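Local structure of DUF1460 domain-containing protein (Legionella pneumophila subsp. pneumophila, 2IM9) at residues D153-I158 / I312-V317; I241-V246 / F271-N276; L279-A284 / V294-Y299. The protein is of unknown function but belongs to the N-acetylmuramoyl-L-alanine amidase-like family of the papain-like peptidase clan, and so probably cleaves amide bonds in bacterial cell-wall peptidoglycan. All blocks are in the same frame, centred on the assembly; numbering follows the deposited sequence. Where two conformers were deposited one is given.

Contact 1 of 3, residues D153-I158 / I312-V317; sequences DITFSI and INIQVV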
loop_
_atom_site.group_PDB
_atom_site.type_symbol
_atom_site.label_atom_id
_atom_site.label_comp_id
_atom_site.label_asym_id
_atom_site.label_seq_id
_atom_site.Cartn_x
_atom_site.Cartn_y
_atom_site.Cartn_z
ATOM N N ASP A 153 -0.634 3.055 -13.814
ATOM C CA ASP A 153 0.816 3.165 -13.659
ATOM C C ASP A 153 1.287 4.193 -14.683
ATOM O O ASP A 153 1.092 4.009 -15.903
ATOM C CB ASP A 153 1.462 1.791 -13.897
ATOM C CG ASP A 153 2.953 1.750 -13.556
ATOM O OD1 ASP A 153 3.656 2.749 -13.831
ATOM O OD2 ASP A 153 3.429 0.702 -13.050
ATOM N N ILE A 154 1.877 5.278 -14.198
ATOM C CA ILE A 154 2.394 6.326 -15.079
ATOM C C ILE A 154 3.922 6.449 -15.070
ATOM O O ILE A 154 4.472 7.415 -15.611
ATOM C CB ILE A 154 1.743 7.689 -14.785
ATOM C CG1 ILE A 154 2.094 8.198 -13.382
ATOM C CG2 ILE A 154 0.221 7.590 -14.968
ATOM C CD1 ILE A 154 2.061 9.710 -13.297
ATOM N N THR A 155 4.601 5.456 -14.492
ATOM C CA THR A 155 6.064 5.477 -14.355
ATOM C C THR A 155 6.785 5.827 -15.657
ATOM O O THR A 155 7.658 6.712 -15.675
ATOM C CB THR A 155 6.577 4.133 -13.799
ATOM O OG1 THR A 155 5.807 3.790 -12.627
ATOM C CG2 THR A 155 8.061 4.213 -13.444
ATOM N N PHE A 156 6.408 5.157 -16.748
ATOM C CA PHE A 156 7.086 5.406 -18.034
ATOM C C PHE A 156 6.828 6.803 -18.613
ATOM O O PHE A 156 7.600 7.261 -19.463
ATOM C CB PHE A 156 6.725 4.348 -19.083
ATOM C CG PHE A 156 7.637 3.155 -19.072
ATOM C CD1 PHE A 156 7.338 2.040 -18.297
ATOM C CD2 PHE A 156 8.799 3.144 -19.857
ATOM C CE1 PHE A 156 8.193 0.929 -18.293
ATOM C CE2 PHE A 156 9.660 2.037 -19.860
ATOM C CZ PHE A 156 9.355 0.930 -19.082
ATOM N N SER A 157 5.745 7.453 -18.190
ATOM C CA SER A 157 5.407 8.787 -18.693
ATOM C C SER A 157 6.289 9.887 -18.091
ATOM O O SER A 157 6.196 11.059 -18.485
ATOM C CB SER A 157 3.940 9.111 -18.421
ATOM O OG SER A 157 3.778 9.518 -17.071
ATOM N N ILE A 158 7.127 9.522 -17.133
ATOM C CA ILE A 158 8.038 10.480 -16.531
ATOM C C ILE A 158 9.316 10.407 -17.351
ATOM O O ILE A 158 10.113 9.488 -17.195
ATOM C CB ILE A 158 8.241 10.208 -15.034
ATOM C CG1 ILE A 158 6.907 10.446 -14.308
ATOM C CG2 ILE A 158 9.343 11.122 -14.457
ATOM C CD1 ILE A 158 6.802 9.778 -13.016
ATOM N N ILE A 312 11.831 3.967 -8.001
ATOM C CA ILE A 312 10.422 4.145 -7.607
ATOM C C ILE A 312 9.412 3.893 -8.735
ATOM O O ILE A 312 9.704 4.122 -9.897
ATOM C CB ILE A 312 10.178 5.572 -7.062
ATOM C CG1 ILE A 312 10.497 6.651 -8.108
ATOM C CG2 ILE A 312 10.945 5.763 -5.746
ATOM C CD1 ILE A 312 10.134 8.081 -7.637
ATOM N N ASN A 313 8.219 3.444 -8.358
ATOM C CA ASN A 313 7.094 3.273 -9.283
ATOM C C ASN A 313 6.056 4.319 -8.916
ATOM O O ASN A 313 5.885 4.631 -7.735
ATOM C CB ASN A 313 6.542 1.834 -9.170
ATOM C CG ASN A 313 5.252 1.617 -9.952
ATOM O OD1 ASN A 313 4.157 1.970 -9.501
ATOM N ND2 ASN A 313 5.370 1.001 -11.108
ATOM N N ILE A 314 5.382 4.866 -9.934
ATOM C CA ILE A 314 4.398 5.935 -9.713
ATOM C C ILE A 314 3.061 5.552 -10.339
ATOM O O ILE A 314 2.989 5.210 -11.520
ATOM C CB ILE A 314 4.865 7.300 -10.312
ATOM C CG1 ILE A 314 6.271 7.694 -9.815
ATOM C CG2 ILE A 314 3.885 8.420 -9.954
ATOM C CD1 ILE A 314 7.408 7.178 -10.672
ATOM N N GLN A 315 2.002 5.628 -9.528
ATOM C CA GLN A 315 0.639 5.372 -9.985
ATOM C C GLN A 315 -0.247 6.550 -9.633
ATOM O O GLN A 315 0.010 7.270 -8.664
ATOM C CB GLN A 315 0.090 4.139 -9.296
ATOM C CG GLN A 315 0.722 2.856 -9.790
ATOM C CD GLN A 315 0.131 1.680 -9.095
ATOM O OE1 GLN A 315 0.399 1.453 -7.904
ATOM N NE2 GLN A 315 -0.702 0.925 -9.811
ATOM N N VAL A 316 -1.286 6.766 -10.431
ATOM C CA VAL A 316 -2.257 7.816 -10.122
ATOM C C VAL A 316 -3.638 7.200 -9.999
ATOM O O VAL A 316 -3.882 6.103 -10.496
ATOM C CB VAL A 316 -2.293 8.941 -11.170
ATOM C CG1 VAL A 316 -0.951 9.679 -11.222
ATOM C CG2 VAL A 316 -2.649 8.381 -12.544
ATOM N N VAL A 317 -4.514 7.890 -9.284
ATOM C CA VAL A 317 -5.878 7.435 -9.070
ATOM C C VAL A 317 -6.709 7.981 -10.228
ATOM O O VAL A 317 -6.622 9.166 -10.544
ATOM C CB VAL A 317 -6.430 7.955 -7.729
ATOM C CG1 VAL A 317 -7.947 7.676 -7.589
ATOM C CG2 VAL A 317 -5.651 7.359 -6.571
#
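Asp153 and Asn313 meet through a hydrogen bond of 2.8 Å from Asn313 ND2 to Asp153 OD2. The donor approaches on the syn side of OD2, tilted well out of the carboxylate plane, which stands 84° from that of the amide. With CG anti to the backbone N (chi1 -171°), the Asp153 carboxylate can serve its own chain as well: OD1 accepts the backbone N-H of Thr155 at 2.9 Å, which closes an Asx turn, and takes the Thr155 hydroxyl as a second donor. A short-chain acid suits this place, because its two oxygens can be shared between the turn and the strand. Thr155 OG1 donates to Asp153 OD1 and in turn accepts from Ile314 N at 2.9 Å, in a nearly straight bond of 176°. A backbone bond from Ile154 N to Ile314 O adds to the join.

Beneath these bonds lies branched aliphatic packing. Ile154 crosses Ile314 and Val316 at about a right angle, its CD1 lying 3.7 Å from Val316 CG1. In the conformer given for Ile314, Ile158 also reaches it tip to tip. The beta-branched Ile314 and Val316 fit their strand and offer methyl groups close to the backbone, while Thr155 combines a hydroxyl with CG2, which packs toward Ile312 O. Asn313 ND2 has a second acceptor, Pro220 O of strand 214-223. The pairing of Asp153 with Gln315 is an antiparallel non-hydrogen-bonded bridge, after which an Asx turn and a short 3-10 segment carry the chain away from strand 311-317 of the antiparallel sheet.

Contact 2 of 3, residues I241-V246 / F271-N276; sequences IPNGAV and FAIWIN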
loop_
_atom_site.group_PDB
_atom_site.type_symbol
_atom_site.label_atom_id
_atom_site.label_comp_id
_atom_site.label_asym_id
_atom_site.label_seq_id
_atom_site.Cartn_x
_atom_site.Cartn_y
_atom_site.Cartn_z
ATOM N N ILE A 241 6.143 14.126 -11.130
ATOM C CA ILE A 241 5.395 13.275 -10.211
ATOM C C ILE A 241 4.192 14.110 -9.751
ATOM O O ILE A 241 4.378 15.183 -9.172
ATOM C CB ILE A 241 6.278 12.859 -9.019
ATOM C CG1 ILE A 241 7.508 12.069 -9.515
ATOM C CG2 ILE A 241 5.454 12.086 -7.982
ATOM C CD1 ILE A 241 8.531 11.708 -8.432
ATOM N N PRO A 242 2.960 13.639 -10.029
ATOM C CA PRO A 242 1.748 14.423 -9.736
ATOM C C PRO A 242 1.402 14.445 -8.256
ATOM O O PRO A 242 1.626 13.474 -7.558
ATOM C CB PRO A 242 0.636 13.668 -10.482
ATOM C CG PRO A 242 1.276 12.610 -11.268
ATOM C CD PRO A 242 2.640 12.352 -10.664
ATOM N N ASN A 243 0.824 15.551 -7.796
ATOM C CA ASN A 243 0.262 15.598 -6.456
ATOM C C ASN A 243 -0.765 14.479 -6.271
ATOM O O ASN A 243 -1.619 14.257 -7.145
ATOM C CB ASN A 243 -0.381 16.965 -6.200
ATOM C CG ASN A 243 -0.747 17.170 -4.744
ATOM O OD1 ASN A 243 0.082 16.997 -3.851
ATOM N ND2 ASN A 243 -2.001 17.548 -4.496
ATOM N N GLY A 244 -0.664 13.773 -5.144
ATOM C CA GLY A 244 -1.615 12.709 -4.803
ATOM C C GLY A 244 -1.287 11.371 -5.438
ATOM O O GLY A 244 -2.064 10.421 -5.319
ATOM N N ALA A 245 -0.140 11.276 -6.118
ATOM C CA ALA A 245 0.246 9.989 -6.714
ATOM C C ALA A 245 0.639 8.996 -5.604
ATOM O O ALA A 245 0.952 9.395 -4.470
ATOM C CB ALA A 245 1.391 10.167 -7.701
ATOM N N VAL A 246 0.582 7.705 -5.926
ATOM C CA VAL A 246 1.066 6.661 -5.038
ATOM C C VAL A 246 2.481 6.315 -5.475
ATOM O O VAL A 246 2.702 6.011 -6.665
ATOM C CB VAL A 246 0.166 5.395 -5.120
ATOM C CG1 VAL A 246 0.795 4.244 -4.346
ATOM C CG2 VAL A 246 -1.278 5.724 -4.605
ATOM N N PHE A 271 2.335 8.378 -0.380
ATOM C CA PHE A 271 1.825 9.351 -1.338
ATOM C C PHE A 271 2.838 10.441 -1.649
ATOM O O PHE A 271 3.657 10.803 -0.784
ATOM C CB PHE A 271 0.571 10.043 -0.790
ATOM C CG PHE A 271 -0.599 9.121 -0.591
ATOM C CD1 PHE A 271 -1.344 8.678 -1.674
ATOM C CD2 PHE A 271 -0.952 8.694 0.686
ATOM C CE1 PHE A 271 -2.435 7.821 -1.495
ATOM C CE2 PHE A 271 -2.042 7.838 0.880
ATOM C CZ PHE A 271 -2.788 7.401 -0.216
ATOM N N ALA A 272 2.791 10.918 -2.885
ATOM C CA ALA A 272 3.527 12.106 -3.312
ATOM C C ALA A 272 2.651 13.299 -3.012
ATOM O O ALA A 272 1.544 13.390 -3.533
ATOM C CB ALA A 272 3.823 12.048 -4.825
ATOM N N ILE A 273 3.141 14.229 -2.197
ATOM C CA ILE A 273 2.348 15.414 -1.864
ATOM C C ILE A 273 3.202 16.669 -2.077
ATOM O O ILE A 273 4.253 16.794 -1.462
ATOM C CB ILE A 273 1.847 15.382 -0.385
ATOM C CG1 ILE A 273 1.018 14.120 -0.077
ATOM C CG2 ILE A 273 1.056 16.679 -0.049
ATOM C CD1 ILE A 273 -0.371 14.039 -0.786
ATOM N N TRP A 274 2.740 17.570 -2.942
ATOM C CA TRP A 274 3.431 18.845 -3.188
ATOM C C TRP A 274 2.952 19.890 -2.170
ATOM O O TRP A 274 1.751 20.129 -2.045
ATOM C CB TRP A 274 3.137 19.353 -4.584
ATOM C CG TRP A 274 3.872 18.614 -5.652
ATOM C CD1 TRP A 274 3.440 17.512 -6.346
ATOM C CD2 TRP A 274 5.180 18.914 -6.139
ATOM N NE1 TRP A 274 4.412 17.119 -7.251
ATOM C CE2 TRP A 274 5.489 17.959 -7.133
ATOM C CE3 TRP A 274 6.129 19.904 -5.830
ATOM C CZ2 TRP A 274 6.702 17.975 -7.833
ATOM C CZ3 TRP A 274 7.332 19.913 -6.520
ATOM C CH2 TRP A 274 7.613 18.952 -7.503
ATOM N N ILE A 275 3.897 20.519 -1.469
ATOM C CA ILE A 275 3.563 21.562 -0.486
ATOM C C ILE A 275 4.576 22.665 -0.646
ATOM O O ILE A 275 5.777 22.438 -0.506
ATOM C CB ILE A 275 3.631 21.062 0.968
ATOM C CG1 ILE A 275 2.673 19.886 1.216
ATOM C CG2 ILE A 275 3.361 22.231 1.988
ATOM C CD1 ILE A 275 3.038 19.074 2.481
ATOM N N ASN A 276 4.086 23.852 -0.970
ATOM C CA ASN A 276 4.951 25.009 -1.134
ATOM C C ASN A 276 6.005 24.741 -2.199
ATOM O O ASN A 276 7.167 25.095 -2.043
ATOM C CB ASN A 276 5.586 25.423 0.212
ATOM C CG ASN A 276 6.064 26.875 0.203
ATOM O OD1 ASN A 276 5.350 27.752 -0.280
ATOM N ND2 ASN A 276 7.282 27.118 0.710
#
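Gly244 and Ala245 meet Ala272 through two backbone bonds where a type II turn, Pro242 to Ala245, runs against strand 264-275: Gly244 N donates to Ala272 O at 2.8 Å and Ala272 N to Ala245 O at 2.9 Å. Glycine suits the third position of this turn, where phi is positive (84°).

Side chains add two further bonds. In Asn243, CG lies anti to the backbone N (chi1 -169°), and from there OD1 accepts from Trp274 N at 2.9 Å, so that an amide oxygen takes the role of a backbone acceptor. The Trp274 indole comes edge-on: NE1 donates to Ile241 O at 2.7 Å, nearly straight at 170° and with the oxygen in the ring plane, while CD1 lies 3.6 Å from Asn243 N. An indole suits this place because it pairs one N-H with a broad apolar ring. Between these bonds the small Ala272 lets the turn come close, its CB resting 3.6 Å from Ile241 CG2. At the far end Val246 and Phe271 form a non-hydrogen-bonded antiparallel pair, Val246 CG2 meeting Phe271 CE1 at 3.9 Å.

Phe271 also packs on Val99, Val102 and Leu103 of helix 95-107, and Ile273 on Ser58 and Ser61 of helix 53-63. Ala272 and Trp274 touch Leu279 of strand 278-285, whereas Ile241, Pro242 and Ala245 rest on strand 311-317.

Contact 3 of 3, residues L279-A284 / V294-Y299; sequences LFFRQA and VSLIDY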
loop_
_atom_site.group_PDB
_atom_site.type_symbol
_atom_site.label_atom_id
_atom_site.label_comp_id
_atom_site.label_asym_id
_atom_site.label_seq_id
_atom_site.Cartn_x
_atom_site.Cartn_y
_atom_site.Cartn_z
ATOM N N LEU A 279 8.379 18.649 -2.964
ATOM C CA LEU A 279 7.709 17.350 -3.036
ATOM C C LEU A 279 8.010 16.506 -1.801
ATOM O O LEU A 279 9.179 16.245 -1.487
ATOM C CB LEU A 279 8.118 16.617 -4.309
ATOM C CG LEU A 279 7.511 15.242 -4.592
ATOM C CD1 LEU A 279 5.997 15.307 -4.604
ATOM C CD2 LEU A 279 8.080 14.759 -5.935
ATOM N N PHE A 280 6.936 16.060 -1.145
ATOM C CA PHE A 280 7.016 15.229 0.048
ATOM C C PHE A 280 6.523 13.802 -0.190
ATOM O O PHE A 280 5.704 13.540 -1.074
ATOM C CB PHE A 280 6.285 15.894 1.227
ATOM C CG PHE A 280 6.942 17.175 1.674
ATOM C CD1 PHE A 280 7.912 17.166 2.669
ATOM C CD2 PHE A 280 6.646 18.374 1.033
ATOM C CE1 PHE A 280 8.561 18.365 3.049
ATOM C CE2 PHE A 280 7.276 19.555 1.404
ATOM C CZ PHE A 280 8.235 19.544 2.416
ATOM N N PHE A 281 7.073 12.902 0.596
ATOM C CA PHE A 281 6.663 11.504 0.628
ATOM C C PHE A 281 5.911 11.359 1.939
ATOM O O PHE A 281 6.490 11.450 3.030
ATOM C CB PHE A 281 7.908 10.625 0.569
ATOM C CG PHE A 281 7.646 9.158 0.472
ATOM C CD1 PHE A 281 6.595 8.645 -0.308
ATOM C CD2 PHE A 281 8.526 8.265 1.079
ATOM C CE1 PHE A 281 6.405 7.268 -0.431
ATOM C CE2 PHE A 281 8.334 6.874 0.950
ATOM C CZ PHE A 281 7.274 6.387 0.200
ATOM N N ARG A 282 4.597 11.192 1.829
ATOM C CA ARG A 282 3.746 11.085 3.011
ATOM C C ARG A 282 3.429 9.618 3.239
ATOM O O ARG A 282 2.834 8.972 2.393
ATOM C CB ARG A 282 2.467 11.893 2.810
ATOM C CG ARG A 282 1.533 11.880 4.027
ATOM C CD ARG A 282 0.417 12.898 3.824
ATOM N NE ARG A 282 0.910 14.269 3.962
ATOM C CZ ARG A 282 0.233 15.341 3.567
ATOM N NH1 ARG A 282 -0.963 15.213 3.000
ATOM N NH2 ARG A 282 0.758 16.550 3.739
ATOM N N GLN A 283 3.870 9.073 4.372
ATOM C CA GLN A 283 3.728 7.629 4.593
ATOM C C GLN A 283 3.777 7.262 6.056
ATOM O O GLN A 283 4.182 8.068 6.890
ATOM C CB GLN A 283 4.763 6.789 3.805
ATOM C CG GLN A 283 6.022 7.498 3.405
ATOM C CD GLN A 283 7.024 7.657 4.545
ATOM O OE1 GLN A 283 7.544 6.668 5.085
ATOM N NE2 GLN A 283 7.351 8.909 4.864
ATOM N N ALA A 284 3.308 6.054 6.345
ATOM C CA ALA A 284 3.366 5.481 7.677
ATOM C C ALA A 284 4.736 4.832 7.778
ATOM O O ALA A 284 5.042 3.874 7.046
ATOM C CB ALA A 284 2.243 4.458 7.864
ATOM N N VAL A 294 8.115 13.483 4.688
ATOM C CA VAL A 294 9.565 13.683 4.531
ATOM C C VAL A 294 9.853 14.145 3.097
ATOM O O VAL A 294 9.163 13.738 2.166
ATOM C CB VAL A 294 10.402 12.404 4.843
ATOM C CG1 VAL A 294 10.206 11.924 6.287
ATOM C CG2 VAL A 294 10.097 11.299 3.837
ATOM N N SER A 295 10.854 15.004 2.915
ATOM C CA SER A 295 11.265 15.390 1.561
ATOM C C SER A 295 11.499 14.142 0.711
ATOM O O SER A 295 12.269 13.272 1.115
ATOM C CB SER A 295 12.553 16.212 1.590
ATOM O OG SER A 295 13.198 16.171 0.315
ATOM N N LEU A 296 10.833 14.035 -0.450
ATOM C CA LEU A 296 11.002 12.825 -1.269
ATOM C C LEU A 296 12.439 12.746 -1.809
ATOM O O LEU A 296 13.049 11.687 -1.813
ATOM C CB LEU A 296 9.971 12.724 -2.408
ATOM C CG LEU A 296 10.196 11.508 -3.333
ATOM C CD1 LEU A 296 9.867 10.155 -2.626
ATOM C CD2 LEU A 296 9.466 11.617 -4.672
ATOM N N ILE A 297 12.976 13.877 -2.254
ATOM C CA ILE A 297 14.366 13.916 -2.727
ATOM C C ILE A 297 15.342 13.439 -1.645
ATOM O O ILE A 297 16.154 12.548 -1.895
ATOM C CB ILE A 297 14.751 15.320 -3.282
ATOM C CG1 ILE A 297 13.958 15.611 -4.564
ATOM C CG2 ILE A 297 16.264 15.399 -3.533
ATOM C CD1 ILE A 297 14.048 17.058 -5.038
ATOM N N ASP A 298 15.241 13.991 -0.442
ATOM C CA ASP A 298 16.113 13.577 0.670
ATOM C C ASP A 298 15.936 12.105 1.042
ATOM O O ASP A 298 16.913 11.406 1.292
ATOM C CB ASP A 298 15.865 14.441 1.902
ATOM C CG ASP A 298 16.283 15.875 1.702
ATOM O OD1 ASP A 298 16.965 16.176 0.678
ATOM O OD2 ASP A 298 15.924 16.701 2.583
ATOM N N TYR A 299 14.684 11.648 1.082
ATOM C CA TYR A 299 14.370 10.262 1.415
ATOM C C TYR A 299 15.063 9.303 0.433
ATOM O O TYR A 299 15.723 8.320 0.833
ATOM C CB TYR A 299 12.847 10.065 1.388
ATOM C CG TYR A 299 12.413 8.654 1.679
ATOM C CD1 TYR A 299 12.214 8.220 2.996
ATOM C CD2 TYR A 299 12.205 7.751 0.640
ATOM C CE1 TYR A 299 11.815 6.915 3.265
ATOM C CE2 TYR A 299 11.831 6.439 0.893
ATOM C CZ TYR A 299 11.640 6.029 2.202
ATOM O OH TYR A 299 11.250 4.733 2.439
HETATM O O HOH W 1 11.632 16.705 -2.478
#
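Phe281 carries much of the side-chain contact with segment 294-299, and it can be followed outward from the backbone. Its CB lies 3.8 Å from Leu296 CD1 and also near Val294 O and Val294 CG2. CG, anti to the backbone N (chi1 -175°), still touches Leu296 CD1. Further out, CD2 sits over the centre of the Tyr299 ring, 3.7 Å above its plane, and CE2 comes within 3.5 Å of Tyr299 CE2 and also nears Tyr299 CZ. Tyr299 OH lies at the edge of the Phe281 ring, in its plane. The rings of Phe281 and Tyr299 thus form an edge-to-face pair, with centroids 4.8 Å apart and planes inclined at 59°. A phenyl group suits this place: it spans from strand to helix, and its C-H edge meets the pi face of the tyrosine. Over the centre of one Phe281 face, Gln283 CG sits only 3.3 Å above the plane, its chi1 (23°) far from staggered, a sign of strained close packing.

The backbones hold the two segments in line. Phe281 and Val294 are a hydrogen-bonded antiparallel pair, with Phe281 N donating to Val294 O at 2.7 Å. Phe281 O accepts twice, from Val294 N and from Gln283 NE2, which arrive from opposite faces of the carbonyl plane. Leu296 N donates to Leu279 O at 2.9 Å, carrying the pairing into the first turn of the helix, and the two leucines lie side by side. Ser295 suits the N-cap because its short hydroxyl side chain can accept from Asp298 N.

The contact joins the hairpin of strands 278-285 and 290-295 to helix 296-303. Phe281 and Leu296 also rest on Ile247, and Tyr299 on Ile249, of strand 246-254, while Leu296 and Ile297 meet Phe238 of helix 235-238.

How the contacts relate
All three contacts reach one antiparallel sheet. Contacts 1 and 2 are buried, whereas contact 3 is only partly so. Contact 2 is their common neighbour: Val246 N probably bonds to Gln315 O of contact 1, and Pro242 CG packs on Ile154 and Val316, while Ile273 O and Phe271 O probably accept from Phe280 N and Arg282 N of contact 3. Contacts 1 and 3 do not touch. Chemistry follows position: at 153-158/312-317 a loop is joined to a strand by side-chain polar bonds over an aliphatic layer, at 241-246/271-276 a turn uses backbone bonds plus Asn and Trp, and at 279-284/294-299 a hairpin and helix start add aromatic packing.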